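Local structure of nitrite oxidoreductase subunit B (Kuenenia stuttgartiensis, 7B04) at residues 24-38 / 259-273. The protein is the iron-sulfur subunit of nitrite oxidoreductase, which interconverts nitrite and nitrate, and probably passes electrons along its chain of clusters between the catalytic subunit and heme b. Sequence-based numbering, arbitrary orientation.
Sequences HQFAAVFNINRCIAC and MSACVGQIRLQGFLD. With SF4 (iron/sulfur cluster), chain B.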
ATOM      1  N   HIS A  24     -28.565  -1.659  22.527  1.00 34.61           N
ATOM      2  CA  HIS A  24     -27.987  -0.664  21.646  1.00 34.86           C
ATOM      3  C   HIS A  24     -27.321  -1.409  20.496  1.00 33.44           C
ATOM      4  O   HIS A  24     -26.986  -2.593  20.614  1.00 31.17           O
ATOM      5  CB  HIS A  24     -27.015   0.277  22.377  1.00 35.78           C
ATOM      6  CG  HIS A  24     -25.908  -0.421  23.140  1.00 25.63           C
ATOM      7  ND1 HIS A  24     -25.105  -1.402  22.585  1.00 37.11           N
ATOM      8  CD2 HIS A  24     -25.487  -0.276  24.423  1.00 28.33           C
ATOM      9  CE1 HIS A  24     -24.243  -1.827  23.488  1.00 34.33           C
ATOM     10  NE2 HIS A  24     -24.456  -1.162  24.609  1.00 38.06           N
ATOM     11  N   GLN A  25     -27.175  -0.727  19.363  1.00 33.43           N
ATOM     12  CA  GLN A  25     -26.726  -1.368  18.132  1.00 27.82           C
ATOM     13  C   GLN A  25     -25.291  -0.980  17.817  1.00 28.75           C
ATOM     14  O   GLN A  25     -24.960   0.210  17.760  1.00 34.24           O
ATOM     15  CB  GLN A  25     -27.631  -0.988  16.957  1.00 24.19           C
ATOM     16  CG  GLN A  25     -27.150  -1.516  15.614  1.00 26.55           C
ATOM     17  CD  GLN A  25     -27.290  -3.023  15.496  1.00 30.59           C
ATOM     18  OE1 GLN A  25     -28.292  -3.601  15.917  1.00 29.51           O
ATOM     19  NE2 GLN A  25     -26.284  -3.666  14.917  1.00 35.52           N
ATOM     20  N   PHE A  26     -24.449  -1.991  17.600  1.00 28.52           N
ATOM     21  CA  PHE A  26     -23.089  -1.778  17.119  1.00 28.18           C
ATOM     22  C   PHE A  26     -23.122  -0.989  15.820  1.00 29.69           C
ATOM     23  O   PHE A  26     -23.702  -1.435  14.826  1.00 29.80           O
ATOM     24  CB  PHE A  26     -22.387  -3.126  16.917  1.00 27.50           C
ATOM     25  CG  PHE A  26     -21.044  -3.031  16.244  1.00 32.59           C
ATOM     26  CD1 PHE A  26     -20.929  -3.123  14.866  1.00 25.97           C
ATOM     27  CD2 PHE A  26     -19.896  -2.856  16.991  1.00 35.67           C
ATOM     28  CE1 PHE A  26     -19.693  -3.035  14.250  1.00 25.63           C
ATOM     29  CE2 PHE A  26     -18.663  -2.774  16.377  1.00 38.02           C
ATOM     30  CZ  PHE A  26     -18.559  -2.860  15.010  1.00 32.46           C
ATOM     31  N   ALA A  27     -22.495   0.183  15.829  1.00 29.38           N
ATOM     32  CA  ALA A  27     -22.562   1.080  14.689  1.00 27.59           C
ATOM     33  C   ALA A  27     -21.260   1.856  14.585  1.00 31.67           C
ATOM     34  O   ALA A  27     -20.484   1.943  15.541  1.00 33.66           O
ATOM     35  CB  ALA A  27     -23.754   2.039  14.798  1.00 23.39           C
ATOM     36  N   ALA A  28     -21.030   2.420  13.402  1.00 35.29           N
ATOM     37  CA  ALA A  28     -19.819   3.184  13.148  1.00 33.12           C
ATOM     38  C   ALA A  28     -20.101   4.218  12.070  1.00 35.16           C
ATOM     39  O   ALA A  28     -21.022   4.071  11.261  1.00 34.56           O
ATOM     40  CB  ALA A  28     -18.656   2.275  12.732  1.00 32.46           C
ATOM     41  N   VAL A  29     -19.288   5.272  12.068  1.00 36.50           N
ATOM     42  CA  VAL A  29     -19.389   6.356  11.099  1.00 30.06           C
ATOM     43  C   VAL A  29     -18.085   6.423  10.320  1.00 29.64           C
ATOM     44  O   VAL A  29     -17.008   6.514  10.917  1.00 34.63           O
ATOM     45  CB  VAL A  29     -19.682   7.702  11.787  1.00 28.80           C
ATOM     46  CG1 VAL A  29     -19.522   8.850  10.802  1.00 30.05           C
ATOM     47  CG2 VAL A  29     -21.077   7.693  12.394  1.00 29.60           C
ATOM     48  N   PHE A  30     -18.183   6.391   8.993  1.00 30.14           N
ATOM     49  CA  PHE A  30     -17.021   6.449   8.113  1.00 31.14           C
ATOM     50  C   PHE A  30     -17.039   7.782   7.377  1.00 39.08           C
ATOM     51  O   PHE A  30     -17.989   8.074   6.641  1.00 37.04           O
ATOM     52  CB  PHE A  30     -17.020   5.299   7.101  1.00 30.35           C
ATOM     53  CG  PHE A  30     -16.833   3.928   7.704  1.00 28.69           C
ATOM     54  CD1 PHE A  30     -16.801   3.736   9.074  1.00 28.90           C
ATOM     55  CD2 PHE A  30     -16.688   2.822   6.882  1.00 29.15           C
ATOM     56  CE1 PHE A  30     -16.633   2.476   9.608  1.00 30.11           C
ATOM     57  CE2 PHE A  30     -16.518   1.559   7.411  1.00 25.70           C
ATOM     58  CZ  PHE A  30     -16.489   1.387   8.776  1.00 31.52           C
ATOM     59  N   ASN A  31     -15.994   8.585   7.567  1.00 38.91           N
ATOM     60  CA  ASN A  31     -15.853   9.848   6.839  1.00 36.29           C
ATOM     61  C   ASN A  31     -15.119   9.548   5.538  1.00 39.86           C
ATOM     62  O   ASN A  31     -13.889   9.538   5.483  1.00 42.43           O
ATOM     63  CB  ASN A  31     -15.123  10.886   7.681  1.00 40.39           C
ATOM     64  CG  ASN A  31     -15.195  12.279   7.082  1.00 42.00           C
ATOM     65  OD1 ASN A  31     -15.753  12.475   6.002  1.00 40.72           O
ATOM     66  ND2 ASN A  31     -14.629  13.253   7.783  1.00 43.11           N
ATOM     67  N   ILE A  32     -15.891   9.306   4.474  1.00 40.21           N
ATOM     68  CA  ILE A  32     -15.312   8.966   3.175  1.00 35.93           C
ATOM     69  C   ILE A  32     -14.384  10.067   2.679  1.00 33.68           C
ATOM     70  O   ILE A  32     -13.392   9.793   1.992  1.00 36.62           O
ATOM     71  CB  ILE A  32     -16.432   8.677   2.155  1.00 28.97           C
ATOM     72  CG1 ILE A  32     -17.342   7.556   2.657  1.00 30.86           C
ATOM     73  CG2 ILE A  32     -15.847   8.303   0.804  1.00 33.85           C
ATOM     74  CD1 ILE A  32     -18.513   7.280   1.740  1.00 40.77           C
ATOM     75  N   ASN A  33     -14.682  11.322   3.023  1.00 33.96           N
ATOM     76  CA  ASN A  33     -13.862  12.443   2.573  1.00 31.34           C
ATOM     77  C   ASN A  33     -12.406  12.308   3.005  1.00 34.45           C
ATOM     78  O   ASN A  33     -11.514  12.834   2.333  1.00 42.92           O
ATOM     79  CB  ASN A  33     -14.448  13.751   3.094  1.00 32.95           C
ATOM     80  CG  ASN A  33     -15.816  14.047   2.513  1.00 39.00           C
ATOM     81  OD1 ASN A  33     -15.971  14.175   1.300  1.00 38.12           O
ATOM     82  ND2 ASN A  33     -16.817  14.153   3.379  1.00 35.15           N
ATOM     83  N   ARG A  34     -12.146  11.629   4.120  1.00 34.06           N
ATOM     84  CA  ARG A  34     -10.788  11.486   4.628  1.00 35.42           C
ATOM     85  C   ARG A  34     -10.095  10.208   4.170  1.00 35.20           C
ATOM     86  O   ARG A  34      -8.901  10.045   4.443  1.00 41.80           O
ATOM     87  CB  ARG A  34     -10.784  11.510   6.160  1.00 35.79           C
ATOM     88  CG  ARG A  34     -11.153  12.820   6.819  1.00 43.28           C
ATOM     89  CD  ARG A  34     -10.983  12.666   8.323  1.00 41.63           C
ATOM     90  NE  ARG A  34     -11.326  13.867   9.074  1.00 43.76           N
ATOM     91  CZ  ARG A  34     -11.229  13.965  10.396  1.00 43.04           C
ATOM     92  NH1 ARG A  34     -11.562  15.092  11.006  1.00 43.71           N
ATOM     93  NH2 ARG A  34     -10.799  12.931  11.108  1.00 42.02           N
ATOM     94  N   CYS A  35     -10.796   9.305   3.491  1.00 29.07           N
ATOM     95  CA  CYS A  35     -10.231   7.992   3.212  1.00 32.57           C
ATOM     96  C   CYS A  35      -9.151   8.066   2.138  1.00 33.94           C
ATOM     97  O   CYS A  35      -9.174   8.921   1.250  1.00 41.80           O
ATOM     98  CB  CYS A  35     -11.326   7.020   2.775  1.00 40.52           C
ATOM     99  SG  CYS A  35     -10.795   5.288   2.683  1.00 29.44           S
ATOM    100  N   ILE A  36      -8.202   7.135   2.225  1.00 30.28           N
ATOM    101  CA  ILE A  36      -7.052   7.077   1.333  1.00 32.42           C
ATOM    102  C   ILE A  36      -6.953   5.753   0.594  1.00 32.89           C
ATOM    103  O   ILE A  36      -6.037   5.578  -0.218  1.00 32.81           O
ATOM    104  CB  ILE A  36      -5.742   7.363   2.096  1.00 29.23           C
ATOM    105  CG1 ILE A  36      -5.565   6.363   3.238  1.00 35.78           C
ATOM    106  CG2 ILE A  36      -5.738   8.785   2.635  1.00 27.26           C
ATOM    107  CD1 ILE A  36      -4.332   6.609   4.072  1.00 36.63           C
ATOM    108  N   ALA A  37      -7.858   4.810   0.863  1.00 29.74           N
ATOM    109  CA  ALA A  37      -7.826   3.460   0.295  1.00 30.39           C
ATOM    110  C   ALA A  37      -6.529   2.728   0.622  1.00 34.02           C
ATOM    111  O   ALA A  37      -6.048   1.915  -0.171  1.00 34.07           O
ATOM    112  CB  ALA A  37      -8.052   3.478  -1.219  1.00 21.10           C
ATOM    113  N   CYS A  38      -5.960   2.987   1.800  1.00 28.94           N
ATOM    114  CA  CYS A  38      -4.728   2.311   2.181  1.00 29.30           C
ATOM    115  C   CYS A  38      -4.944   0.841   2.509  1.00 31.47           C
ATOM    116  O   CYS A  38      -3.961   0.102   2.615  1.00 30.32           O
ATOM    117  CB  CYS A  38      -4.084   3.018   3.376  1.00 26.33           C
ATOM    118  SG  CYS A  38      -5.067   2.971   4.888  1.00 31.61           S
ATOM    119  N   MET A 259     -11.617  -1.060  12.869  1.00 32.32           N
ATOM    120  CA  MET A 259     -11.821   0.360  13.148  1.00 29.40           C
ATOM    121  C   MET A 259     -10.576   0.989  13.758  1.00 32.80           C
ATOM    122  O   MET A 259     -10.198   2.108  13.394  1.00 33.13           O
ATOM    123  CB  MET A 259     -13.022   0.571  14.068  1.00 26.34           C
ATOM    124  CG  MET A 259     -14.336   0.028  13.549  1.00 23.76           C
ATOM    125  SD  MET A 259     -15.014   0.716  12.040  1.00 30.19           S
ATOM    126  CE  MET A 259     -16.369  -0.418  11.765  1.00 30.83           C
ATOM    127  N   SER A 260      -9.925   0.286  14.687  1.00 30.89           N
ATOM    128  CA  SER A 260      -8.751   0.837  15.350  1.00 27.34           C
ATOM    129  C   SER A 260      -7.593   1.044  14.384  1.00 26.69           C
ATOM    130  O   SER A 260      -6.729   1.888  14.641  1.00 30.14           O
ATOM    131  CB  SER A 260      -8.319  -0.083  16.498  1.00 26.17           C
ATOM    132  OG  SER A 260      -7.110   0.362  17.084  1.00 36.93           O
ATOM    133  N   ALA A 261      -7.556   0.290  13.287  1.00 29.74           N
ATOM    134  CA  ALA A 261      -6.482   0.373  12.308  1.00 30.14           C
ATOM    135  C   ALA A 261      -6.571   1.582  11.384  1.00 29.89           C
ATOM    136  O   ALA A 261      -5.580   1.890  10.713  1.00 29.53           O
ATOM    137  CB  ALA A 261      -6.474  -0.895  11.454  1.00 27.63           C
ATOM    138  N   CYS A 262      -7.710   2.271  11.332  1.00 32.83           N
ATOM    139  CA  CYS A 262      -7.938   3.263  10.285  1.00 30.79           C
ATOM    140  C   CYS A 262      -6.940   4.404  10.346  1.00 33.52           C
ATOM    141  O   CYS A 262      -6.874   5.135  11.336  1.00 41.90           O
ATOM    142  CB  CYS A 262      -9.342   3.829  10.370  1.00 34.10           C
ATOM    143  SG  CYS A 262      -9.732   4.907   8.970  1.00 40.27           S
ATOM    144  N   VAL A 263      -6.221   4.600   9.246  1.00 35.91           N
ATOM    145  CA  VAL A 263      -5.077   5.498   9.245  1.00 30.25           C
ATOM    146  C   VAL A 263      -5.499   6.930   8.964  1.00 37.46           C
ATOM    147  O   VAL A 263      -5.017   7.865   9.612  1.00 46.41           O
ATOM    148  CB  VAL A 263      -4.057   4.998   8.219  1.00 28.51           C
ATOM    149  CG1 VAL A 263      -2.769   5.774   8.348  1.00 35.42           C
ATOM    150  CG2 VAL A 263      -3.857   3.532   8.424  1.00 30.42           C
ATOM    151  N   GLY A 264      -6.396   7.132   8.003  1.00 34.73           N
ATOM    152  CA  GLY A 264      -6.802   8.480   7.671  1.00 34.73           C
ATOM    153  C   GLY A 264      -7.874   9.023   8.591  1.00 33.73           C
ATOM    154  O   GLY A 264      -8.584   9.968   8.230  1.00 37.84           O
ATOM    155  N   GLN A 265      -7.969   8.455   9.796  1.00 30.11           N
ATOM    156  CA  GLN A 265      -8.880   8.917  10.844  1.00 35.23           C
ATOM    157  C   GLN A 265     -10.294   9.160  10.313  1.00 41.99           C
ATOM    158  O   GLN A 265     -10.887  10.219  10.526  1.00 42.10           O
ATOM    159  CB  GLN A 265      -8.329  10.179  11.511  1.00 33.14           C
ATOM    160  CG  GLN A 265      -6.976   9.997  12.184  1.00 42.25           C
ATOM    161  CD  GLN A 265      -6.383  11.307  12.674  1.00 43.12           C
ATOM    162  OE1 GLN A 265      -6.926  12.381  12.417  1.00 39.78           O
ATOM    163  NE2 GLN A 265      -5.266  11.221  13.387  1.00 33.44           N
ATOM    164  N   ILE A 266     -10.845   8.166   9.611  1.00 35.53           N
ATOM    165  CA  ILE A 266     -12.159   8.344   9.000  1.00 38.87           C
ATOM    166  C   ILE A 266     -13.292   7.631   9.737  1.00 36.71           C
ATOM    167  O   ILE A 266     -14.458   8.017   9.566  1.00 38.25           O
ATOM    168  CB  ILE A 266     -12.141   7.887   7.525  1.00 38.86           C
ATOM    169  CG1 ILE A 266     -12.432   6.391   7.415  1.00 41.79           C
ATOM    170  CG2 ILE A 266     -10.804   8.178   6.887  1.00 39.13           C
ATOM    171  CD1 ILE A 266     -12.898   5.964   6.045  1.00 36.80           C
ATOM    172  N   ARG A 267     -12.996   6.616  10.545  1.00 35.48           N
ATOM    173  CA  ARG A 267     -14.027   5.772  11.135  1.00 37.38           C
ATOM    174  C   ARG A 267     -14.009   5.896  12.651  1.00 36.25           C
ATOM    175  O   ARG A 267     -12.943   5.845  13.276  1.00 33.86           O
ATOM    176  CB  ARG A 267     -13.889   4.311  10.704  1.00 30.25           C
ATOM    177  CG  ARG A 267     -12.536   3.743  10.877  1.00 25.90           C
ATOM    178  CD  ARG A 267     -12.462   2.289  10.452  1.00 29.36           C
ATOM    179  NE  ARG A 267     -12.893   2.026   9.084  1.00 30.11           N
ATOM    180  CZ  ARG A 267     -12.826   0.826   8.514  1.00 32.36           C
ATOM    181  NH1 ARG A 267     -13.234   0.652   7.265  1.00 27.43           N
ATOM    182  NH2 ARG A 267     -12.349  -0.204   9.200  1.00 30.06           N
ATOM    183  N   LEU A 268     -15.193   6.063  13.231  1.00 34.28           N
ATOM    184  CA  LEU A 268     -15.407   6.047  14.673  1.00 38.47           C
ATOM    185  C   LEU A 268     -16.444   4.978  14.975  1.00 35.20           C
ATOM    186  O   LEU A 268     -17.539   4.995  14.404  1.00 33.22           O
ATOM    187  CB  LEU A 268     -15.875   7.411  15.181  1.00 37.24           C
ATOM    188  CG  LEU A 268     -16.097   7.540  16.688  1.00 28.58           C
ATOM    189  CD1 LEU A 268     -14.770   7.688  17.412  1.00 31.42           C
ATOM    190  CD2 LEU A 268     -17.020   8.710  16.999  1.00 24.46           C
ATOM    191  N   GLN A 269     -16.101   4.046  15.859  1.00 34.80           N
ATOM    192  CA  GLN A 269     -16.962   2.915  16.173  1.00 37.60           C
ATOM    193  C   GLN A 269     -17.502   3.041  17.589  1.00 32.83           C
ATOM    194  O   GLN A 269     -16.756   3.366  18.521  1.00 36.58           O
ATOM    195  CB  GLN A 269     -16.198   1.599  16.026  1.00 37.96           C
ATOM    196  CG  GLN A 269     -17.077   0.369  16.074  1.00 31.67           C
ATOM    197  CD  GLN A 269     -16.958  -0.374  17.389  1.00 36.22           C
ATOM    198  OE1 GLN A 269     -15.984  -1.085  17.627  1.00 36.99           O
ATOM    199  NE2 GLN A 269     -17.964  -0.226  18.244  1.00 39.19           N
ATOM    200  N   GLY A 270     -18.796   2.776  17.742  1.00 28.19           N
ATOM    201  CA  GLY A 270     -19.462   2.837  19.027  1.00 36.63           C
ATOM    202  C   GLY A 270     -20.778   2.087  19.015  1.00 35.82           C
ATOM    203  O   GLY A 270     -20.869   0.995  18.446  1.00 35.29           O
ATOM    204  N   PHE A 271     -21.803   2.655  19.645  1.00 34.77           N
ATOM    205  CA  PHE A 271     -23.131   2.063  19.635  1.00 31.67           C
ATOM    206  C   PHE A 271     -24.174   3.138  19.370  1.00 31.95           C
ATOM    207  O   PHE A 271     -23.991   4.305  19.728  1.00 35.35           O
ATOM    208  CB  PHE A 271     -23.438   1.351  20.957  1.00 31.65           C
ATOM    209  CG  PHE A 271     -22.467   0.258  21.290  1.00 33.66           C
ATOM    210  CD1 PHE A 271     -22.549  -0.974  20.663  1.00 36.31           C
ATOM    211  CD2 PHE A 271     -21.468   0.464  22.224  1.00 31.74           C
ATOM    212  CE1 PHE A 271     -21.654  -1.983  20.968  1.00 35.30           C
ATOM    213  CE2 PHE A 271     -20.571  -0.539  22.535  1.00 33.02           C
ATOM    214  CZ  PHE A 271     -20.664  -1.764  21.906  1.00 36.22           C
ATOM    215  N   LEU A 272     -25.272   2.731  18.737  1.00 31.15           N
ATOM    216  CA  LEU A 272     -26.429   3.602  18.542  1.00 29.53           C
ATOM    217  C   LEU A 272     -27.273   3.583  19.810  1.00 38.25           C
ATOM    218  O   LEU A 272     -28.020   2.634  20.061  1.00 33.99           O
ATOM    219  CB  LEU A 272     -27.239   3.161  17.329  1.00 24.55           C
ATOM    220  CG  LEU A 272     -26.932   3.899  16.025  1.00 31.90           C
ATOM    221  CD1 LEU A 272     -27.727   3.309  14.871  1.00 28.32           C
ATOM    222  CD2 LEU A 272     -27.220   5.383  16.177  1.00 36.62           C
ATOM    223  N   ASP A 273     -27.153   4.630  20.618  1.00 38.90           N
ATOM    224  CA  ASP A 273     -27.969   4.783  21.811  1.00 35.82           C
ATOM    225  C   ASP A 273     -29.250   5.545  21.475  1.00 42.55           C
ATOM    226  O   ASP A 273     -29.546   5.840  20.314  1.00 37.44           O
ATOM    227  CB  ASP A 273     -27.186   5.507  22.906  1.00 35.79           C
ATOM    228  CG  ASP A 273     -26.011   4.704  23.420  1.00 46.56           C
ATOM    229  OD1 ASP A 273     -26.094   3.458  23.432  1.00 49.74           O
ATOM    230  OD2 ASP A 273     -25.004   5.325  23.820  1.00 54.33           O
TER
HETATM  231 FE1  SF4 B 503      -7.282   3.451   5.022  1.00 51.16          FE
HETATM  232 FE2  SF4 B 503      -9.261   1.641   5.571  1.00 49.47          FE
HETATM  233 FE3  SF4 B 503      -9.870   4.003   4.324  1.00 42.55          FE
HETATM  234 FE4  SF4 B 503      -9.135   3.996   6.961  1.00 45.36          FE
HETATM  235  S1  SF4 B 503     -10.997   3.040   6.058  1.00 34.85           S
HETATM  236  S2  SF4 B 503      -8.396   5.417   5.337  1.00 27.34           S
HETATM  237  S3  SF4 B 503      -7.594   2.313   6.971  1.00 33.40           S
HETATM  238  S4  SF4 B 503      -8.560   2.321   3.511  1.00 34.16           S
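In the ferredoxin-type site for [4Fe-4S] cluster #1, residues 24-38 and 259-273 show how distant pieces of one chain share a metal centre: Cys35 SG and Cys38 SG of the first segment hold FE3 and FE1, and Cys262 SG of the second holds FE4 at 2.3 Å. Cys41, in helix 40-46, is the third cysteine of the local motif and completes the set of four. The two cysteine loops are tied together by antiparallel strands 25-31 and 267-272, whose ladder runs from Gln25 with Leu272 to Phe30 with Arg267 and continues into a hydrogen bond from Asn31 N to Ile266 O (2.6 Å). Beside the cluster, the Arg267 guanidinium lies nearly flat on the Phe30 ring (planes at 20°), an off-centre cation-pi stack; NH1 of Arg267 also lies 3.5 Å from cluster sulfur S1, and its positive charge may favour the reduced cluster. With CG turned beside the backbone N (chi1 -67°), Phe30 also offers its ring edge to Met259 in a Met-aromatic contact, SD lying 4.6 Å from the ring centroid. Ile266 spreads its branches, CD1 toward S1 and CG2 against Arg34 CB. The extended Arg34 chain carries NH2 to Gln265 O, a hydrogen bond of 2.8 Å in the carbonyl plane, while NH1 forms a salt bridge with Glu325 of the neighbouring subunit A. A local three-cysteine motif completed by a remote cysteine, here Cys262, the two loops joined by an antiparallel strand pair, is characteristic of the two-cluster ferredoxin fold.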